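Local structure of putative monooxygenase Rv0793 (Mycobacterium tuberculosis, 1Y0H) at residues A[2-13]-A[52-63]. The protein is a putative, homodimeric monooxygenase that might take part in antibiotic biosynthesis or scavenge reactive oxygen species. Sequence-based numbering, arbitrary orientation.
Sequences MTSPVAVIARFM and ELVLFERYRSRI
Ile-9 and Phe-56 meet on one face of an antiparallel strand pair. Ile-9 CG1 sits at the edge of the Phe-56 ring, 3.5 Å from CD2. The Phe-56 ring leans toward strand 6-12 because chi1 (-166°) swings it opposite the backbone N; CZ lies 3.9 Å from Ala-7 CB. Val-54 lies alongside Ile-9, both pointing the same way. Farther along this face, in one of two Arg-11 conformers, Arg-11 NE forms a salt bridge with Glu-52 OE1 at 2.9 Å. Glu-52 OE1 accepts on its syn lone pair, 19° out of the guanidinium plane. In this conformer the chi3 bend (107°) turns NE to the carboxylate. This face packs on the second subunit, where Phe-56 stacks on its counterpart. Arg-58 forms salt bridges with Glu-99 and with Asp-43 of the second subunit.

On the other face, Val-8 crosses Glu-57, with Val-8 CB 3.9 Å from Glu-57 OE1. Tyr-59 OH donates to the same OE1 at 2.8 Å, on its anti side and out of the carboxylate plane. An acetate ion, probably from the crystallisation liquor, lies near Glu-57. Phe-12 CE1 touches Leu-55 CD1 at 3.8 Å, and its ring also packs on Leu-22 and Leu-26 of helix 19-35.

Eight backbone hydrogen bonds join Val-6 to Phe-12 with Leu-53 to Tyr-59. These are the two central strands of a ferredoxin-like alpha+beta sandwich, the fold of dimeric alpha/beta-barrel monooxygenases.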
loop_
_atom_site.group_PDB
_atom_site.type_symbol
_atom_site.label_atom_id
_atom_site.label_comp_id
_atom_site.label_asym_id
_atom_site.label_seq_id
_atom_site.Cartn_x
_atom_site.Cartn_y
_atom_site.Cartn_z
ATOM N N MET A 2 -20.438 3.740 1.630
ATOM C CA MET A 2 -20.049 3.148 2.916
ATOM C C MET A 2 -19.956 1.627 2.875
ATOM O O MET A 2 -19.274 1.017 3.707
ATOM C CB MET A 2 -20.982 3.614 4.039
ATOM C CG MET A 2 -20.260 3.973 5.327
ATOM S SD MET A 2 -19.306 5.524 5.232
ATOM C CE MET A 2 -19.346 5.958 6.958
ATOM N N THR A 3 -20.627 1.018 1.904
ATOM C CA THR A 3 -20.614 -0.439 1.767
ATOM C C THR A 3 -19.485 -0.899 0.851
ATOM O O THR A 3 -19.268 -2.102 0.689
ATOM C CB THR A 3 -21.955 -0.983 1.224
ATOM O OG1 THR A 3 -22.105 -0.605 -0.145
ATOM C CG2 THR A 3 -23.136 -0.457 2.050
ATOM N N SER A 4 -18.777 0.050 0.246
ATOM C CA SER A 4 -17.737 -0.266 -0.739
ATOM C C SER A 4 -16.436 -0.649 -0.050
ATOM O O SER A 4 -16.075 -0.040 0.951
ATOM C CB SER A 4 -17.468 0.944 -1.638
ATOM O OG SER A 4 -18.672 1.390 -2.237
ATOM N N PRO A 5 -15.701 -1.629 -0.614
ATOM C CA PRO A 5 -14.396 -1.964 -0.038
ATOM C C PRO A 5 -13.423 -0.794 -0.018
ATOM O O PRO A 5 -13.497 0.121 -0.853
ATOM C CB PRO A 5 -13.859 -3.070 -0.958
ATOM C CG PRO A 5 -15.041 -3.595 -1.672
ATOM C CD PRO A 5 -16.032 -2.479 -1.773
ATOM N N VAL A 6 -12.519 -0.839 0.954
ATOM C CA VAL A 6 -11.514 0.192 1.114
ATOM C C VAL A 6 -10.207 -0.470 1.474
ATOM O O VAL A 6 -10.191 -1.624 1.917
ATOM C CB VAL A 6 -11.892 1.254 2.220
ATOM C CG1 VAL A 6 -13.149 2.010 1.856
ATOM C CG2 VAL A 6 -11.998 0.625 3.635
ATOM N N ALA A 7 -9.117 0.262 1.268
ATOM C CA ALA A 7 -7.807 -0.158 1.757
ATOM C C ALA A 7 -7.171 0.963 2.587
ATOM O O ALA A 7 -7.587 2.108 2.531
ATOM C CB ALA A 7 -6.887 -0.582 0.596
ATOM N N VAL A 8 -6.149 0.622 3.363
ATOM C CA VAL A 8 -5.435 1.608 4.156
ATOM C C VAL A 8 -3.959 1.279 4.060
ATOM O O VAL A 8 -3.570 0.101 4.121
ATOM C CB VAL A 8 -5.846 1.556 5.658
ATOM C CG1 VAL A 8 -5.108 2.619 6.474
ATOM C CG2 VAL A 8 -7.348 1.718 5.817
ATOM N N ILE A 9 -3.147 2.313 3.861
ATOM C CA ILE A 9 -1.703 2.179 4.022
ATOM C C ILE A 9 -1.348 2.953 5.276
ATOM O O ILE A 9 -1.723 4.112 5.419
ATOM C CB ILE A 9 -0.920 2.765 2.823
ATOM C CG1 ILE A 9 -1.237 1.993 1.555
ATOM C CG2 ILE A 9 0.615 2.737 3.091
ATOM C CD1 ILE A 9 -0.737 2.687 0.267
ATOM N N ALA A 10 -0.609 2.313 6.176
ATOM C CA ALA A 10 -0.128 2.995 7.379
ATOM C C ALA A 10 1.377 2.823 7.419
ATOM O O ALA A 10 1.880 1.688 7.390
ATOM C CB ALA A 10 -0.763 2.408 8.626
ATOM N N ARG A 11 2.078 3.947 7.502
ATOM C CA ARG A 11 3.550 3.961 7.516
ATOM C C ARG A 11 4.054 4.416 8.872
ATOM O O ARG A 11 3.594 5.439 9.403
ATOM C CB ARG A 11 4.092 4.886 6.420
ATOM C CG ARG A 11 3.454 4.649 5.069
ATOM C CD ARG A 11 4.164 5.410 3.955
ATOM N NE ARG A 11 4.925 4.462 3.141
ATOM C CZ ARG A 11 4.704 4.205 1.854
ATOM N NH1 ARG A 11 5.445 3.300 1.246
ATOM N NH2 ARG A 11 3.768 4.851 1.160
ATOM N N PHE A 12 5.007 3.652 9.420
ATOM C CA PHE A 12 5.546 3.904 10.764
ATOM C C PHE A 12 7.038 4.127 10.679
ATOM O O PHE A 12 7.749 3.323 10.075
ATOM C CB PHE A 12 5.301 2.717 11.693
ATOM C CG PHE A 12 3.868 2.275 11.757
ATOM C CD1 PHE A 12 3.335 1.448 10.766
ATOM C CD2 PHE A 12 3.058 2.681 12.813
ATOM C CE1 PHE A 12 1.989 1.053 10.826
ATOM C CE2 PHE A 12 1.727 2.276 12.890
ATOM C CZ PHE A 12 1.193 1.469 11.897
ATOM N N MET A 13 7.508 5.203 11.306
ATOM C CA MET A 13 8.925 5.520 11.290
ATOM C C MET A 13 9.463 5.480 12.727
ATOM O O MET A 13 9.504 6.498 13.419
ATOM C CB MET A 13 9.170 6.867 10.583
ATOM C CG MET A 13 8.842 6.873 9.087
ATOM S SD MET A 13 7.048 6.911 8.725
ATOM C CE MET A 13 7.022 7.414 6.996
ATOM N N GLU A 52 11.168 2.377 7.518
ATOM C CA GLU A 52 9.739 2.321 7.829
ATOM C C GLU A 52 9.222 0.902 7.960
ATOM O O GLU A 52 9.679 -0.013 7.262
ATOM C CB GLU A 52 8.897 2.942 6.707
ATOM C CG GLU A 52 9.133 4.377 6.336
ATOM C CD GLU A 52 8.396 4.713 5.040
ATOM O OE1 GLU A 52 7.247 4.238 4.871
ATOM O OE2 GLU A 52 8.965 5.417 4.176
ATOM N N LEU A 53 8.223 0.740 8.820
ATOM C CA LEU A 53 7.369 -0.426 8.772
ATOM C C LEU A 53 6.059 0.026 8.131
ATOM O O LEU A 53 5.625 1.164 8.319
ATOM C CB LEU A 53 7.145 -1.020 10.168
ATOM C CG LEU A 53 8.384 -1.505 10.941
ATOM C CD1 LEU A 53 7.930 -2.288 12.157
ATOM C CD2 LEU A 53 9.296 -2.363 10.060
ATOM N N VAL A 54 5.462 -0.844 7.327
ATOM C CA VAL A 54 4.280 -0.465 6.551
ATOM C C VAL A 54 3.221 -1.543 6.690
ATOM O O VAL A 54 3.527 -2.731 6.521
ATOM C CB VAL A 54 4.637 -0.276 5.059
ATOM C CG1 VAL A 54 3.386 0.075 4.239
ATOM C CG2 VAL A 54 5.744 0.802 4.898
ATOM N N LEU A 55 2.001 -1.126 7.029
ATOM C CA LEU A 55 0.845 -2.031 6.987
ATOM C C LEU A 55 0.057 -1.735 5.740
ATOM O O LEU A 55 -0.199 -0.572 5.423
ATOM C CB LEU A 55 -0.075 -1.845 8.210
ATOM C CG LEU A 55 0.375 -2.509 9.508
ATOM C CD1 LEU A 55 -0.444 -1.902 10.634
ATOM C CD2 LEU A 55 0.193 -4.031 9.479
ATOM N N PHE A 56 -0.302 -2.790 5.012
ATOM C CA PHE A 56 -1.320 -2.658 3.985
ATOM C C PHE A 56 -2.546 -3.426 4.454
ATOM O O PHE A 56 -2.460 -4.609 4.757
ATOM C CB PHE A 56 -0.836 -3.167 2.624
ATOM C CG PHE A 56 -1.729 -2.750 1.499
ATOM C CD1 PHE A 56 -2.631 -3.641 0.937
ATOM C CD2 PHE A 56 -1.688 -1.455 1.022
ATOM C CE1 PHE A 56 -3.480 -3.240 -0.103
ATOM C CE2 PHE A 56 -2.535 -1.040 -0.018
ATOM C CZ PHE A 56 -3.436 -1.943 -0.568
ATOM N N GLU A 57 -3.682 -2.736 4.501
ATOM C CA GLU A 57 -4.916 -3.278 5.062
ATOM C C GLU A 57 -6.033 -3.156 4.042
ATOM O O GLU A 57 -6.131 -2.153 3.343
ATOM C CB GLU A 57 -5.322 -2.475 6.300
ATOM C CG GLU A 57 -4.168 -2.115 7.206
ATOM C CD GLU A 57 -4.528 -1.134 8.303
ATOM O OE1 GLU A 57 -5.733 -0.999 8.668
ATOM O OE2 GLU A 57 -3.573 -0.502 8.816
ATOM N N ARG A 58 -6.860 -4.194 3.956
ATOM C CA ARG A 58 -8.022 -4.175 3.074
ATOM C C ARG A 58 -9.250 -4.601 3.860
ATOM O O ARG A 58 -9.221 -5.624 4.536
ATOM C CB ARG A 58 -7.824 -5.165 1.923
ATOM C CG ARG A 58 -6.802 -4.790 0.869
ATOM C CD ARG A 58 -6.803 -5.933 -0.156
ATOM N NE ARG A 58 -5.873 -5.758 -1.266
ATOM C CZ ARG A 58 -4.672 -6.321 -1.335
ATOM N NH1 ARG A 58 -3.906 -6.101 -2.393
ATOM N NH2 ARG A 58 -4.231 -7.090 -0.346
ATOM N N TYR A 59 -10.329 -3.826 3.721
ATOM C CA TYR A 59 -11.586 -4.046 4.431
ATOM C C TYR A 59 -12.709 -4.202 3.429
ATOM O O TYR A 59 -12.683 -3.607 2.357
ATOM C CB TYR A 59 -11.862 -2.908 5.426
ATOM C CG TYR A 59 -10.775 -2.860 6.468
ATOM C CD1 TYR A 59 -10.808 -3.705 7.574
ATOM C CD2 TYR A 59 -9.683 -2.004 6.317
ATOM C CE1 TYR A 59 -9.771 -3.700 8.523
ATOM C CE2 TYR A 59 -8.642 -1.995 7.263
ATOM C CZ TYR A 59 -8.699 -2.856 8.353
ATOM O OH TYR A 59 -7.679 -2.850 9.287
ATOM N N ARG A 60 -13.695 -5.007 3.794
ATOM C CA ARG A 60 -14.796 -5.316 2.898
ATOM C C ARG A 60 -15.708 -4.107 2.676
ATOM O O ARG A 60 -16.445 -4.058 1.697
ATOM C CB ARG A 60 -15.580 -6.526 3.420
ATOM C CG ARG A 60 -14.665 -7.735 3.644
ATOM C CD ARG A 60 -15.371 -9.089 3.627
ATOM N NE ARG A 60 -14.438 -10.108 3.134
ATOM C CZ ARG A 60 -13.542 -10.753 3.880
ATOM N NH1 ARG A 60 -13.446 -10.524 5.184
ATOM N NH2 ARG A 60 -12.739 -11.644 3.315
ATOM N N SER A 61 -15.643 -3.134 3.584
ATOM C CA SER A 61 -16.476 -1.922 3.500
ATOM C C SER A 61 -15.851 -0.839 4.364
ATOM O O SER A 61 -15.022 -1.134 5.225
ATOM C CB SER A 61 -17.902 -2.210 4.002
ATOM O OG SER A 61 -17.927 -2.429 5.409
ATOM N N ARG A 62 -16.245 0.416 4.142
ATOM C CA ARG A 62 -15.823 1.487 5.036
ATOM C C ARG A 62 -16.352 1.260 6.452
ATOM O O ARG A 62 -15.673 1.592 7.436
ATOM C CB ARG A 62 -16.259 2.860 4.511
ATOM C CG ARG A 62 -15.990 3.994 5.477
ATOM C CD ARG A 62 -14.491 4.168 5.771
ATOM N NE ARG A 62 -14.292 5.021 6.943
ATOM C CZ ARG A 62 -13.773 6.248 6.899
ATOM N NH1 ARG A 62 -13.373 6.769 5.740
ATOM N NH2 ARG A 62 -13.642 6.949 8.018
ATOM N N ILE A 63 -17.564 0.702 6.551
ATOM C CA ILE A 63 -18.166 0.343 7.833
ATOM C C ILE A 63 -17.230 -0.595 8.609
ATOM O O ILE A 63 -17.040 -0.425 9.799
ATOM C CB ILE A 63 -19.546 -0.309 7.640
ATOM C CG1 ILE A 63 -20.533 0.745 7.112
ATOM C CG2 ILE A 63 -20.071 -0.923 8.926
ATOM C CD1 ILE A 63 -21.616 0.157 6.249
HETATM O O HOH W 1 -19.251 -4.680 1.055
#